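Side-chain contact in lysozyme (Meretrix lusoria, PDB 4PJ2), which hydrolyses beta-1,4 linkages in peptidoglycan, lysing Gram-positive bacteria, and also acts on chitin: residues E92-P97 / I106-R111. Residues are numbered along the deposited sequence; the frame is centred on the assembly and turned at random.
Sequences EHNGGP and IGYWNR
N94 stacks its flat amide, offset, on one face of the Y108 ring, an amide-pi stack that joins the end of helix 86-95 to helix 106-112 in this invertebrate-type (GH22) lysozyme. The two planes lie 10° apart. CB of N94 sits over the ring centre in a CH-pi contact, 3.5 Å from the centroid and 5° off the normal. The amide is displaced from there over the CG-CD2 side: CG of N94 comes within 3.3 Å of CD2 of Y108, ND2 rests 3.5 Å from CE2, and OD1 lies toward the root of the ring, 3.4 Å from CB of Y108. The first torsion of N94 is close to trans (chi1 -176°), CG of Y108 is likewise opposite its backbone N, and the two side chains, extended from facing helices, run past each other in opposite senses.

The second contact is slighter and edge-on: the Y108 hydroxyl approaches the H93 imidazole near the ring plane, with OH 4.1 Å from CD2.

OH of Y108 hydrogen-bonds to OE2 of E18, the predicted proton donor, which gives Y108 a second-shell position consistent with orienting that carboxylate. Both nitrogens of H93, a substrate-binding residue, are engaged in hydrogen bonds, ND1 with OH of Y44 and NE2 with the carbonyl O of F38. The N94 amide is gripped by the partner protein in the complex: OD1 hydrogen-bonds with OH of Y89 and ND2 with OG of S86, both of the putative exported protein chain, which thus holds the stacked amide from outside the lysozyme.

Just past the stack G96, the first residue after helix 86-95, turns out of it with positive phi, while its N still donates to O of E92 at 2.8 Å.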
loop_
_atom_site.group_PDB
_atom_site.type_symbol
_atom_site.label_atom_id
_atom_site.label_comp_id
_atom_site.label_asym_id
_atom_site.label_seq_id
_atom_site.Cartn_x
_atom_site.Cartn_y
_atom_site.Cartn_z
ATOM N N GLU D 92 3.307 4.301 11.513
ATOM C CA GLU D 92 2.664 3.083 11.006
ATOM C C GLU D 92 1.275 3.386 10.484
ATOM O O GLU D 92 0.858 2.904 9.456
ATOM C CB GLU D 92 2.542 2.034 12.119
ATOM C CG GLU D 92 3.863 1.498 12.640
ATOM C CD GLU D 92 4.539 0.610 11.658
ATOM O OE1 GLU D 92 4.278 -0.617 11.724
ATOM O OE2 GLU D 92 5.350 1.106 10.867
ATOM N N HIS D 93 0.558 4.220 11.222
ATOM C CA HIS D 93 -0.783 4.528 10.806
ATOM C C HIS D 93 -0.816 5.229 9.449
ATOM O O HIS D 93 -1.640 4.908 8.612
ATOM C CB HIS D 93 -1.474 5.399 11.831
ATOM C CG HIS D 93 -2.916 5.525 11.543
ATOM N ND1 HIS D 93 -3.785 4.469 11.685
ATOM C CD2 HIS D 93 -3.646 6.547 11.029
ATOM C CE1 HIS D 93 -4.992 4.837 11.304
ATOM N NE2 HIS D 93 -4.934 6.095 10.902
ATOM N N ASN D 94 0.126 6.142 9.249
ATOM C CA ASN D 94 0.202 6.914 8.014
ATOM C C ASN D 94 0.838 6.131 6.870
ATOM O O ASN D 94 0.470 6.319 5.721
ATOM C CB ASN D 94 1.010 8.189 8.285
ATOM C CG ASN D 94 1.075 9.111 7.081
ATOM O OD1 ASN D 94 2.154 9.484 6.638
ATOM N ND2 ASN D 94 -0.075 9.456 6.545
ATOM N N GLY D 95 1.785 5.251 7.212
ATOM C CA GLY D 95 2.623 4.615 6.208
ATOM C C GLY D 95 2.518 3.116 6.038
ATOM O O GLY D 95 3.225 2.578 5.201
ATOM N N GLY D 96 1.660 2.446 6.805
ATOM C CA GLY D 96 1.545 0.989 6.715
ATOM C C GLY D 96 2.511 0.250 7.622
ATOM O O GLY D 96 3.119 0.844 8.502
ATOM N N PRO D 97 2.658 -1.074 7.421
ATOM C CA PRO D 97 3.398 -1.913 8.368
ATOM C C PRO D 97 4.839 -1.514 8.601
ATOM O O PRO D 97 5.351 -1.843 9.664
ATOM C CB PRO D 97 3.316 -3.293 7.723
ATOM C CG PRO D 97 2.012 -3.262 7.035
ATOM C CD PRO D 97 1.976 -1.891 6.405
ATOM N N ILE D 106 7.745 10.972 7.751
ATOM C CA ILE D 106 8.457 11.885 8.663
ATOM C C ILE D 106 7.734 13.216 8.801
ATOM O O ILE D 106 7.588 13.712 9.906
ATOM C CB ILE D 106 9.919 12.130 8.218
ATOM C CG1 ILE D 106 10.743 10.859 8.425
ATOM C CG2 ILE D 106 10.555 13.314 8.993
ATOM C CD1 ILE D 106 12.134 10.932 7.840
ATOM N N GLY D 107 7.291 13.791 7.683
ATOM C CA GLY D 107 6.556 15.045 7.725
ATOM C C GLY D 107 5.272 14.892 8.511
ATOM O O GLY D 107 4.926 15.757 9.320
ATOM N N TYR D 108 4.592 13.761 8.314
ATOM C CA TYR D 108 3.348 13.475 9.036
ATOM C C TYR D 108 3.579 13.562 10.550
ATOM O O TYR D 108 2.811 14.207 11.264
ATOM C CB TYR D 108 2.845 12.069 8.672
ATOM C CG TYR D 108 1.585 11.623 9.375
ATOM C CD1 TYR D 108 1.648 10.957 10.601
ATOM C CD2 TYR D 108 0.346 11.783 8.793
ATOM C CE1 TYR D 108 0.510 10.521 11.234
ATOM C CE2 TYR D 108 -0.802 11.344 9.413
ATOM C CZ TYR D 108 -0.707 10.698 10.647
ATOM O OH TYR D 108 -1.829 10.218 11.277
ATOM N N TRP D 109 4.631 12.900 11.036
ATOM C CA TRP D 109 4.964 12.913 12.460
ATOM C C TRP D 109 5.378 14.316 12.936
ATOM O O TRP D 109 4.970 14.749 14.009
ATOM C CB TRP D 109 6.077 11.903 12.745
ATOM C CG TRP D 109 6.638 11.993 14.133
ATOM C CD1 TRP D 109 7.938 12.208 14.467
ATOM C CD2 TRP D 109 5.922 11.849 15.372
ATOM N NE1 TRP D 109 8.083 12.210 15.835
ATOM C CE2 TRP D 109 6.860 11.998 16.414
ATOM C CE3 TRP D 109 4.580 11.610 15.699
ATOM C CZ2 TRP D 109 6.502 11.911 17.762
ATOM C CZ3 TRP D 109 4.230 11.531 17.035
ATOM C CH2 TRP D 109 5.184 11.689 18.049
ATOM N N ASN D 110 6.174 15.029 12.131
ATOM C CA ASN D 110 6.600 16.382 12.469
ATOM C C ASN D 110 5.388 17.280 12.596
ATOM O O ASN D 110 5.316 18.112 13.508
ATOM C CB ASN D 110 7.543 16.923 11.391
ATOM C CG ASN D 110 8.943 16.345 11.497
ATOM O OD1 ASN D 110 9.302 15.751 12.511
ATOM N ND2 ASN D 110 9.748 16.534 10.455
ATOM N N ARG D 111 4.448 17.142 11.676
ATOM C CA ARG D 111 3.264 17.982 11.671
ATOM C C ARG D 111 2.280 17.591 12.769
ATOM O O ARG D 111 1.697 18.480 13.413
ATOM C CB ARG D 111 2.591 17.996 10.286
ATOM C CG ARG D 111 3.406 18.663 9.184
ATOM C CD ARG D 111 2.541 18.985 7.961
ATOM N NE ARG D 111 1.670 17.871 7.593
ATOM C CZ ARG D 111 2.050 16.822 6.873
ATOM N NH1 ARG D 111 3.298 16.727 6.423
ATOM N NH2 ARG D 111 1.172 15.867 6.597
#